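Local atomic coordinates of 2-dehydropantoate 2-reductase (Geobacter metallireducens, PDB entry 3HN2), a protein that probably catalyses the NADPH-dependent reduction of 2-dehydropantoate (ketopantoate) to (R)-pantoate, a step in pantothenate biosynthesis. Residues D71-G76 / E95-L100; R120-V125 / T156-E161; A63-G68 / I89-E94; S83-L88 / E110-L115. One frame throughout, in Å; residues are numbered along the deposited sequence.

Contact 1 of 4, residues D71-G76 / E95-L100; sequences DLVLVG and EGTQIL
Four backbone hydrogen bonds zip Asp71-Gly76 to Glu95-Leu100 as parallel strands. Gln98 N donates to Asp71 O at 3.0 Å, and Val73 N answers by donating to Gln98 O. Two residues on, Leu100 N reaches Val73 O at 2.8 Å and Val75 N reaches Leu100 O at 2.7 Å. Val73, Gln98 and Leu100 each spend both N-H and C=O here. The two valine N-H groups come nearly along the C=O axis of their acceptors, whereas Gln98 N and Leu100 N stand above the carbonyl planes. CA-H groups add to three of the same acceptors, as where Leu72 CA lies 3.3 Å from Gln98 O. Leu72 and Leu74 turn their own N-H and C=O the other way, to Arg4, Ala6 and Val8. The Thr97 hydroxyl is bonded to Glu94 N, before its own strand, and to Met70 O, ahead of the other.

On one face Leu74 CD1 lies beside Leu100 CD2 at 3.7 Å, and Leu72 crosses Leu100 obliquely. On the other, Val73 and Val75 run alongside Ile99, touching its CG1 and CG2 branches. With helix 85-89 between the strands, this is the parallel pairing of a beta-alpha-beta unit in a Rossmann-type domain, consistent with the NADP-dependent family.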
# COMPACT_ATOMS: atom_id res chain seq x y z
N ASP A 71 -32.65 7.00 -12.23
CA ASP A 71 -32.81 6.19 -11.02
C ASP A 71 -31.73 6.52 -10.00
O ASP A 71 -31.98 6.61 -8.80
CB ASP A 71 -32.77 4.69 -11.35
CG ASP A 71 -34.02 4.20 -12.06
OD1 ASP A 71 -35.13 4.64 -11.69
OD2 ASP A 71 -33.88 3.37 -12.97
N LEU A 72 -30.51 6.71 -10.51
CA LEU A 72 -29.35 6.99 -9.69
C LEU A 72 -28.49 8.06 -10.36
O LEU A 72 -28.24 8.00 -11.56
CB LEU A 72 -28.52 5.72 -9.49
CG LEU A 72 -27.16 5.82 -8.79
CD1 LEU A 72 -27.31 6.16 -7.32
CD2 LEU A 72 -26.39 4.52 -8.95
N VAL A 73 -28.06 9.05 -9.58
CA VAL A 73 -27.04 9.97 -10.07
C VAL A 73 -25.76 9.90 -9.23
O VAL A 73 -25.76 10.22 -8.04
CB VAL A 73 -27.57 11.43 -10.30
CG1 VAL A 73 -28.55 11.85 -9.23
CG2 VAL A 73 -26.42 12.43 -10.43
N LEU A 74 -24.69 9.43 -9.86
CA LEU A 74 -23.35 9.45 -9.28
C LEU A 74 -22.75 10.83 -9.41
O LEU A 74 -22.45 11.27 -10.52
CB LEU A 74 -22.43 8.48 -10.02
CG LEU A 74 -21.88 7.24 -9.33
CD1 LEU A 74 -22.93 6.14 -9.34
CD2 LEU A 74 -20.64 6.80 -10.07
N VAL A 75 -22.58 11.51 -8.29
CA VAL A 75 -21.89 12.79 -8.27
C VAL A 75 -20.38 12.55 -8.06
O VAL A 75 -19.96 12.00 -7.04
CB VAL A 75 -22.46 13.73 -7.20
CG1 VAL A 75 -21.86 15.11 -7.32
CG2 VAL A 75 -23.98 13.82 -7.33
N GLY A 76 -19.58 12.94 -9.05
CA GLY A 76 -18.12 12.86 -8.97
C GLY A 76 -17.48 14.22 -9.17
O GLY A 76 -16.30 14.31 -9.52
N GLU A 95 -39.34 11.51 -8.25
CA GLU A 95 -39.69 10.78 -7.04
C GLU A 95 -39.17 9.34 -7.11
O GLU A 95 -39.67 8.52 -7.89
CB GLU A 95 -41.21 10.79 -6.84
CG GLU A 95 -41.70 10.06 -5.59
CD GLU A 95 -43.17 9.66 -5.67
OE1 GLU A 95 -43.69 9.53 -6.80
OE2 GLU A 95 -43.80 9.48 -4.61
N GLY A 96 -38.14 9.06 -6.31
CA GLY A 96 -37.50 7.74 -6.32
C GLY A 96 -36.06 7.75 -6.78
O GLY A 96 -35.34 6.76 -6.58
N THR A 97 -35.63 8.85 -7.40
CA THR A 97 -34.23 9.04 -7.78
C THR A 97 -33.41 9.12 -6.51
O THR A 97 -33.82 9.76 -5.54
CB THR A 97 -34.02 10.35 -8.60
OG1 THR A 97 -34.95 10.39 -9.69
CG2 THR A 97 -32.59 10.46 -9.14
N GLN A 98 -32.26 8.45 -6.51
CA GLN A 98 -31.34 8.53 -5.39
C GLN A 98 -29.97 9.04 -5.81
O GLN A 98 -29.50 8.77 -6.92
CB GLN A 98 -31.26 7.19 -4.65
CG GLN A 98 -31.38 5.96 -5.52
CD GLN A 98 -31.86 4.75 -4.75
OE1 GLN A 98 -31.47 4.54 -3.60
NE2 GLN A 98 -32.71 3.95 -5.37
N ILE A 99 -29.34 9.81 -4.93
CA ILE A 99 -28.14 10.56 -5.26
C ILE A 99 -26.92 10.00 -4.51
O ILE A 99 -26.90 9.95 -3.28
CB ILE A 99 -28.33 12.07 -4.99
CG1 ILE A 99 -29.63 12.57 -5.66
CG2 ILE A 99 -27.14 12.86 -5.50
CD1 ILE A 99 -30.20 13.84 -5.08
N LEU A 100 -25.92 9.57 -5.28
CA LEU A 100 -24.72 8.96 -4.71
C LEU A 100 -23.53 9.89 -4.85
O LEU A 100 -23.10 10.20 -5.96
CB LEU A 100 -24.44 7.60 -5.37
CG LEU A 100 -23.18 6.77 -5.08
CD1 LEU A 100 -22.92 6.62 -3.60
CD2 LEU A 100 -23.34 5.40 -5.70

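Contact 2 of 4, residues R120-V125 / T156-E161; sequences RIIGGV and TGRIEE
Strand 121-129 of the large mixed sheet is covered here by the first turn of helix 157-168, an alpha/beta layer contact. The short axes pass 10.8 Å apart at 42°, and three side chains fill the interval: Ile122 from the strand, Arg158 and Ile159 from the helix.

Arg158 does most of the reaching. Its chain runs out from the helix toward the sheet, bending at chi3 (149°), and meets Ile122 tip to tip. The guanidinium ends with one face against the isoleucine: Ile122 CD1 sits over its centre, 3.7 Å above the plane, and CG1 of the same residue lies 3.7 Å from Arg158 NH1. This is a methyl group packed on a flat cation, an apolar contact made by a charged group.

The polar ends have partners of their own. Arg158 NH2 is hydrogen-bonded to Glu119 O, just ahead of the strand, while Arg158 NE has a long, weak ion pair with Glu150. Arg158 NH1 also comes within 2.9 Å of Ile121 O, but the angle is too poor for a hydrogen bond.

Ile159 supplies the purely apolar part. With CG1 anti to its carbonyl carbon (chi1 -62°), its CD1 slides past Ile122 in the opposite direction, 3.7 Å from CG1 and 3.9 Å from CG2. Ile122 thus meets the arginine plane and the isoleucine tip on adjacent sides. Gln98 and Leu100 of the adjoining strand continue the layer, and helix-on-sheet packing of this kind is characteristic of the three-layer alpha/beta sandwich of Rossmann-type domains.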
# COMPACT_ATOMS: atom_id res chain seq x y z
N ARG A 120 -32.79 10.48 0.03
CA ARG A 120 -32.30 10.19 -1.32
C ARG A 120 -30.79 9.99 -1.33
O ARG A 120 -30.23 9.45 -2.28
CB ARG A 120 -32.65 11.32 -2.30
CG ARG A 120 -34.02 11.96 -2.11
CD ARG A 120 -34.26 13.06 -3.14
NE ARG A 120 -35.01 12.56 -4.30
CZ ARG A 120 -36.28 12.87 -4.57
NH1 ARG A 120 -36.87 12.36 -5.64
NH2 ARG A 120 -36.96 13.70 -3.79
N ILE A 121 -30.12 10.42 -0.26
CA ILE A 121 -28.66 10.60 -0.28
C ILE A 121 -27.90 9.35 0.16
O ILE A 121 -28.18 8.78 1.22
CB ILE A 121 -28.23 11.86 0.53
CG1 ILE A 121 -29.03 13.09 0.09
CG2 ILE A 121 -26.73 12.13 0.41
CD1 ILE A 121 -29.02 13.40 -1.41
N ILE A 122 -26.95 8.94 -0.66
CA ILE A 122 -26.05 7.84 -0.35
C ILE A 122 -24.60 8.33 -0.43
O ILE A 122 -24.17 8.93 -1.41
CB ILE A 122 -26.30 6.59 -1.26
CG1 ILE A 122 -27.67 5.98 -1.00
CG2 ILE A 122 -25.26 5.50 -1.02
CD1 ILE A 122 -28.75 6.38 -1.97
N GLY A 123 -23.85 8.08 0.64
CA GLY A 123 -22.46 8.46 0.67
C GLY A 123 -21.57 7.29 0.32
O GLY A 123 -21.72 6.19 0.86
N GLY A 124 -20.65 7.54 -0.61
CA GLY A 124 -19.64 6.55 -0.97
C GLY A 124 -18.26 7.11 -0.73
O GLY A 124 -17.83 8.04 -1.42
N VAL A 125 -17.56 6.58 0.27
CA VAL A 125 -16.13 6.88 0.41
C VAL A 125 -15.37 5.94 -0.51
O VAL A 125 -15.37 4.72 -0.32
CB VAL A 125 -15.62 6.88 1.90
CG1 VAL A 125 -16.33 5.85 2.73
CG2 VAL A 125 -14.10 6.69 1.98
N THR A 156 -31.52 -1.52 4.11
CA THR A 156 -30.34 -2.26 3.69
C THR A 156 -30.41 -2.64 2.22
O THR A 156 -29.42 -2.52 1.51
CB THR A 156 -30.13 -3.55 4.56
OG1 THR A 156 -30.81 -4.69 3.93
CG2 THR A 156 -30.61 -3.38 6.03
N GLY A 157 -31.59 -3.11 1.79
CA GLY A 157 -31.88 -3.44 0.40
C GLY A 157 -31.32 -2.39 -0.54
O GLY A 157 -30.50 -2.70 -1.39
N ARG A 158 -31.74 -1.14 -0.34
CA ARG A 158 -31.22 0.03 -1.06
C ARG A 158 -29.69 0.09 -1.13
O ARG A 158 -29.12 0.27 -2.20
CB ARG A 158 -31.81 1.32 -0.46
CG ARG A 158 -30.90 2.54 -0.44
CD ARG A 158 -31.62 3.74 0.14
NE ARG A 158 -30.73 4.68 0.83
CZ ARG A 158 -31.00 5.96 1.01
NH1 ARG A 158 -30.15 6.76 1.65
NH2 ARG A 158 -32.13 6.47 0.54
N ILE A 159 -29.03 -0.11 0.02
CA ILE A 159 -27.58 -0.01 0.11
C ILE A 159 -26.90 -1.28 -0.41
O ILE A 159 -25.84 -1.22 -1.03
CB ILE A 159 -27.14 0.35 1.56
CG1 ILE A 159 -27.70 1.72 1.96
CG2 ILE A 159 -25.62 0.38 1.71
CD1 ILE A 159 -27.36 2.84 0.98
N GLU A 160 -27.54 -2.43 -0.19
CA GLU A 160 -27.01 -3.71 -0.67
C GLU A 160 -27.22 -3.90 -2.17
O GLU A 160 -26.39 -4.53 -2.81
CB GLU A 160 -27.57 -4.90 0.12
CG GLU A 160 -27.11 -4.97 1.58
CD GLU A 160 -25.61 -5.26 1.75
OE1 GLU A 160 -25.01 -5.91 0.87
OE2 GLU A 160 -25.04 -4.84 2.78
N GLU A 161 -28.32 -3.37 -2.71
CA GLU A 161 -28.57 -3.39 -4.16
C GLU A 161 -27.54 -2.57 -4.92
O GLU A 161 -27.14 -2.96 -6.02
CB GLU A 161 -29.98 -2.88 -4.50
CG GLU A 161 -31.09 -3.93 -4.40
CD GLU A 161 -32.50 -3.34 -4.46
OE1 GLU A 161 -32.66 -2.10 -4.40
OE2 GLU A 161 -33.47 -4.13 -4.56

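Contact 3 of 4, residues A63-G68 / I89-E94; sequences APEEIG and IRPLVE
Leu92 and Pro91 carry the contact, and the side chain of Leu92 can be followed outward from the short 3-10 turn at 90-92. Its CB lies 3.9 Å from Gly68 O. CG, anti to the carbonyl carbon (chi1 -48°), comes no closer than 4.5 Å to Pro64 CB. The branch that does the work is CD2, which passes Gly68 O at 3.4 Å and Pro64 O at 3.7 Å, then crosses obliquely against Ile67, whose CB is 3.7 Å away. The other branch, CD1, heads to the sheet, where Leu92 packs on Val73.

Pro91 packs on the start of the short, weakly bonded helix at about 64-67, at Pro64 and Glu65. Its CB touches Glu65 CA and Pro64 O, and its CG lies beside Pro64 CB at 4.1 Å, the two proline rings side by side.

Gly68 leaves the helix with positive phi (80°), a conformation that favours glycine, and its carbonyl turns to Leu92. The Leu92 CA-H points at Gly68 O almost straight, at 3.4 Å and with 161° at the hydrogen.

No hydrogen bond joins the segments; cohesion is van der Waals packing of prolines and branched aliphatic groups plus one CA-H...O contact, which implies association by shape and apolar surface, while the main-chain N-H groups of Gly68 and Leu92 are held within their own turns.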
# COMPACT_ATOMS: atom_id res chain seq x y z
N ALA A 63 -26.15 19.13 -21.49
CA ALA A 63 -27.09 19.71 -20.55
C ALA A 63 -27.81 18.60 -19.81
O ALA A 63 -28.17 17.58 -20.42
CB ALA A 63 -28.09 20.61 -21.28
N PRO A 64 -28.00 18.76 -18.48
CA PRO A 64 -28.75 17.77 -17.68
C PRO A 64 -30.23 17.65 -18.04
O PRO A 64 -30.82 16.59 -17.82
CB PRO A 64 -28.58 18.27 -16.24
CG PRO A 64 -28.21 19.70 -16.36
CD PRO A 64 -27.48 19.86 -17.65
N GLU A 65 -30.83 18.71 -18.58
CA GLU A 65 -32.24 18.69 -18.99
C GLU A 65 -32.51 17.84 -20.23
O GLU A 65 -33.65 17.48 -20.51
CB GLU A 65 -32.81 20.11 -19.17
CG GLU A 65 -31.93 21.08 -19.97
CD GLU A 65 -31.07 21.97 -19.08
OE1 GLU A 65 -31.00 23.19 -19.35
OE2 GLU A 65 -30.47 21.46 -18.11
N GLU A 66 -31.44 17.51 -20.96
CA GLU A 66 -31.52 16.60 -22.10
C GLU A 66 -31.58 15.14 -21.64
O GLU A 66 -32.22 14.31 -22.28
CB GLU A 66 -30.32 16.80 -23.03
CG GLU A 66 -30.13 18.23 -23.53
CD GLU A 66 -28.84 18.44 -24.31
OE1 GLU A 66 -28.75 19.43 -25.06
OE2 GLU A 66 -27.90 17.62 -24.17
N ILE A 67 -30.91 14.85 -20.53
CA ILE A 67 -30.88 13.51 -19.94
C ILE A 67 -32.22 13.16 -19.28
O ILE A 67 -32.77 12.08 -19.51
CB ILE A 67 -29.75 13.36 -18.90
CG1 ILE A 67 -28.43 13.90 -19.45
CG2 ILE A 67 -29.60 11.91 -18.45
CD1 ILE A 67 -27.24 13.82 -18.49
N GLY A 68 -32.73 14.08 -18.46
CA GLY A 68 -34.00 13.88 -17.79
C GLY A 68 -33.91 13.01 -16.55
O GLY A 68 -32.81 12.70 -16.10
N ILE A 89 -28.22 18.93 -11.11
CA ILE A 89 -28.86 17.71 -10.62
C ILE A 89 -30.40 17.74 -10.66
O ILE A 89 -31.03 16.72 -10.97
CB ILE A 89 -28.28 17.27 -9.23
CG1 ILE A 89 -26.78 16.97 -9.36
CG2 ILE A 89 -28.99 16.03 -8.67
CD1 ILE A 89 -26.02 17.02 -8.05
N ARG A 90 -31.01 18.90 -10.39
CA ARG A 90 -32.49 19.06 -10.41
C ARG A 90 -33.26 18.46 -11.60
O ARG A 90 -34.29 17.81 -11.38
CB ARG A 90 -32.90 20.52 -10.10
CG ARG A 90 -34.19 21.04 -10.75
CD ARG A 90 -35.46 20.70 -9.96
NE ARG A 90 -35.76 21.69 -8.92
CZ ARG A 90 -35.47 21.54 -7.63
NH1 ARG A 90 -35.79 22.49 -6.77
NH2 ARG A 90 -34.86 20.44 -7.20
N PRO A 91 -32.79 18.65 -12.87
CA PRO A 91 -33.48 17.98 -13.98
C PRO A 91 -33.43 16.44 -13.97
O PRO A 91 -34.26 15.80 -14.63
CB PRO A 91 -32.75 18.50 -15.22
CG PRO A 91 -32.08 19.75 -14.78
CD PRO A 91 -31.67 19.48 -13.38
N LEU A 92 -32.49 15.86 -13.23
CA LEU A 92 -32.32 14.41 -13.16
C LEU A 92 -33.15 13.76 -12.05
O LEU A 92 -33.24 12.53 -11.97
CB LEU A 92 -30.85 14.05 -12.95
CG LEU A 92 -29.81 14.73 -13.84
CD1 LEU A 92 -28.42 14.65 -13.22
CD2 LEU A 92 -29.81 14.10 -15.23
N VAL A 93 -33.77 14.59 -11.21
CA VAL A 93 -34.47 14.10 -10.02
C VAL A 93 -35.98 13.92 -10.24
O VAL A 93 -36.70 14.86 -10.57
CB VAL A 93 -34.17 15.01 -8.79
CG1 VAL A 93 -35.03 14.62 -7.58
CG2 VAL A 93 -32.70 14.94 -8.42
N GLU A 94 -36.43 12.68 -10.06
CA GLU A 94 -37.85 12.34 -10.01
C GLU A 94 -38.08 11.67 -8.65
O GLU A 94 -37.11 11.32 -7.97
CB GLU A 94 -38.22 11.41 -11.17
CG GLU A 94 -39.72 11.13 -11.38
CD GLU A 94 -40.60 12.37 -11.32
OE1 GLU A 94 -40.43 13.26 -12.19
OE2 GLU A 94 -41.46 12.46 -10.42

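Contact 4 of 4, residues S83-L88 / E110-L115; sequences SRYEEL and EALATL
The Tyr85 ring is the flat group at the centre of this contact. One face is taken by Leu112, whose CD2 methyl sits 3.5 Å from the ring centroid and 2° off the normal, a CH-pi contact centred over the ring. At the edge, in the plane of the ring, the Ala111 methyl meets CE1 of Tyr85 at 3.8 Å. The Arg84 guanidinium has Glu87 OE1 over one face, 3.1 Å from Arg84 NH1. No N-H points at that oxygen, so this salt bridge rests on charge alone.

Leu112 reaches the ring with CG anti to its carbonyl carbon (chi1 -65°), and its side chain crosses that of Tyr85 at about a right angle. Beyond the ring, the Tyr85 hydroxyl is hydrogen-bonded to Gln103 OE1, which fixes the far end of the side chain.

One turn along the second helix, Leu115 straddles the start of the first: its CD1 lies 3.7 Å from Tyr85 CB, and its CD2 is 3.8 Å from Glu86 CB. The Glu86 chain bends at chi2 and leads its carboxylate away from this apolar patch. Along the second helix, Thr114 OG1 donates one turn back to Glu110 O, which also receives Thr114 N.

Helices 85-89 and 108-115 thus pack through an aromatic ring against aliphatic groups, as in a Rossmann-type domain, where helices flank the parallel part of the sheet.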
# COMPACT_ATOMS: atom_id res chain seq x y z
N SER A 83 -21.63 24.75 -5.58
CA SER A 83 -22.66 25.79 -5.75
C SER A 83 -23.53 25.49 -6.97
O SER A 83 -24.67 25.94 -7.06
CB SER A 83 -22.01 27.16 -5.91
OG SER A 83 -21.00 27.14 -6.90
N ARG A 84 -22.98 24.71 -7.90
CA ARG A 84 -23.66 24.32 -9.12
C ARG A 84 -24.52 23.06 -8.96
O ARG A 84 -24.99 22.51 -9.95
CB ARG A 84 -22.64 24.10 -10.24
CG ARG A 84 -21.99 25.36 -10.78
CD ARG A 84 -20.92 25.00 -11.78
NE ARG A 84 -20.90 25.94 -12.90
CZ ARG A 84 -21.44 25.69 -14.10
NH1 ARG A 84 -22.05 24.54 -14.34
NH2 ARG A 84 -21.37 26.61 -15.05
N TYR A 85 -24.71 22.62 -7.71
CA TYR A 85 -25.52 21.44 -7.40
C TYR A 85 -26.93 21.50 -7.97
O TYR A 85 -27.39 20.54 -8.59
CB TYR A 85 -25.63 21.24 -5.88
CG TYR A 85 -24.59 20.34 -5.24
CD1 TYR A 85 -24.38 20.38 -3.86
CD2 TYR A 85 -23.84 19.44 -6.00
CE1 TYR A 85 -23.44 19.57 -3.26
CE2 TYR A 85 -22.90 18.61 -5.39
CZ TYR A 85 -22.71 18.68 -4.02
OH TYR A 85 -21.79 17.87 -3.41
N GLU A 86 -27.59 22.63 -7.76
CA GLU A 86 -29.00 22.82 -8.13
C GLU A 86 -29.22 22.75 -9.64
O GLU A 86 -30.08 21.99 -10.09
CB GLU A 86 -29.54 24.13 -7.54
CG GLU A 86 -31.03 24.40 -7.79
CD GLU A 86 -31.27 25.50 -8.80
OE1 GLU A 86 -31.82 25.21 -9.89
OE2 GLU A 86 -30.92 26.67 -8.51
N GLU A 87 -28.44 23.50 -10.42
CA GLU A 87 -28.59 23.50 -11.88
C GLU A 87 -28.28 22.15 -12.54
O GLU A 87 -28.95 21.75 -13.49
CB GLU A 87 -27.79 24.64 -12.54
CG GLU A 87 -26.28 24.62 -12.29
CD GLU A 87 -25.47 25.18 -13.46
OE1 GLU A 87 -24.54 25.98 -13.20
OE2 GLU A 87 -25.76 24.82 -14.62
N LEU A 88 -27.28 21.45 -12.00
CA LEU A 88 -26.78 20.22 -12.61
C LEU A 88 -27.57 18.95 -12.27
O LEU A 88 -27.58 18.01 -13.06
CB LEU A 88 -25.30 20.01 -12.26
CG LEU A 88 -24.25 20.97 -12.83
CD1 LEU A 88 -22.94 20.77 -12.10
CD2 LEU A 88 -24.07 20.79 -14.33
N GLU A 110 -24.65 16.34 3.17
CA GLU A 110 -25.58 17.23 3.86
C GLU A 110 -26.11 18.34 2.96
O GLU A 110 -27.27 18.74 3.09
CB GLU A 110 -24.90 17.84 5.10
CG GLU A 110 -24.50 16.83 6.19
CD GLU A 110 -23.09 16.26 6.02
OE1 GLU A 110 -22.48 15.88 7.05
OE2 GLU A 110 -22.57 16.17 4.89
N ALA A 111 -25.27 18.83 2.05
CA ALA A 111 -25.64 19.88 1.10
C ALA A 111 -26.74 19.39 0.18
O ALA A 111 -27.79 20.03 0.05
CB ALA A 111 -24.44 20.34 0.30
N LEU A 112 -26.49 18.23 -0.43
CA LEU A 112 -27.43 17.55 -1.32
C LEU A 112 -28.70 17.12 -0.60
O LEU A 112 -29.77 17.06 -1.21
CB LEU A 112 -26.76 16.32 -1.94
CG LEU A 112 -25.57 16.49 -2.87
CD1 LEU A 112 -24.79 15.18 -2.99
CD2 LEU A 112 -26.01 16.98 -4.25
N ALA A 113 -28.57 16.81 0.70
CA ALA A 113 -29.71 16.44 1.54
C ALA A 113 -30.63 17.64 1.80
O ALA A 113 -31.85 17.50 1.77
CB ALA A 113 -29.24 15.83 2.84
N THR A 114 -30.02 18.79 2.06
CA THR A 114 -30.73 20.06 2.21
C THR A 114 -31.38 20.46 0.88
O THR A 114 -32.51 20.96 0.86
CB THR A 114 -29.77 21.19 2.64
OG1 THR A 114 -28.97 20.74 3.75
CG2 THR A 114 -30.53 22.44 3.06
N LEU A 115 -30.67 20.20 -0.21
CA LEU A 115 -31.09 20.64 -1.53
C LEU A 115 -32.20 19.77 -2.11
O LEU A 115 -33.11 20.29 -2.75
CB LEU A 115 -29.89 20.68 -2.47
CG LEU A 115 -29.78 21.97 -3.29
CD1 LEU A 115 -28.33 22.31 -3.55
CD2 LEU A 115 -30.58 21.89 -4.59

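How the contacts relate
Contact 1 lies in the middle of this set. Its second strand is the sheet neighbour of the strand in contact 2, where Ile99 O and Ile122 N are 2.8 Å apart, a probable hydrogen bond; the two centres are about 10 Å apart. The Val73, Val75 and Ile99 face meets contacts 3 and 4, with centres about 11 and 12 Å from that of contact 1. Those two touch, among others at Pro64 CB and Leu88 O, 3.4 Å apart. Contacts 1, 3 and 4 interleave along the chain, whereas contact 2 follows. Leu74 of contact 1 lies near, without touching, the glycine-rich Gly9, Gly11, Gly14 pattern, consistent with a dinucleotide-binding loop.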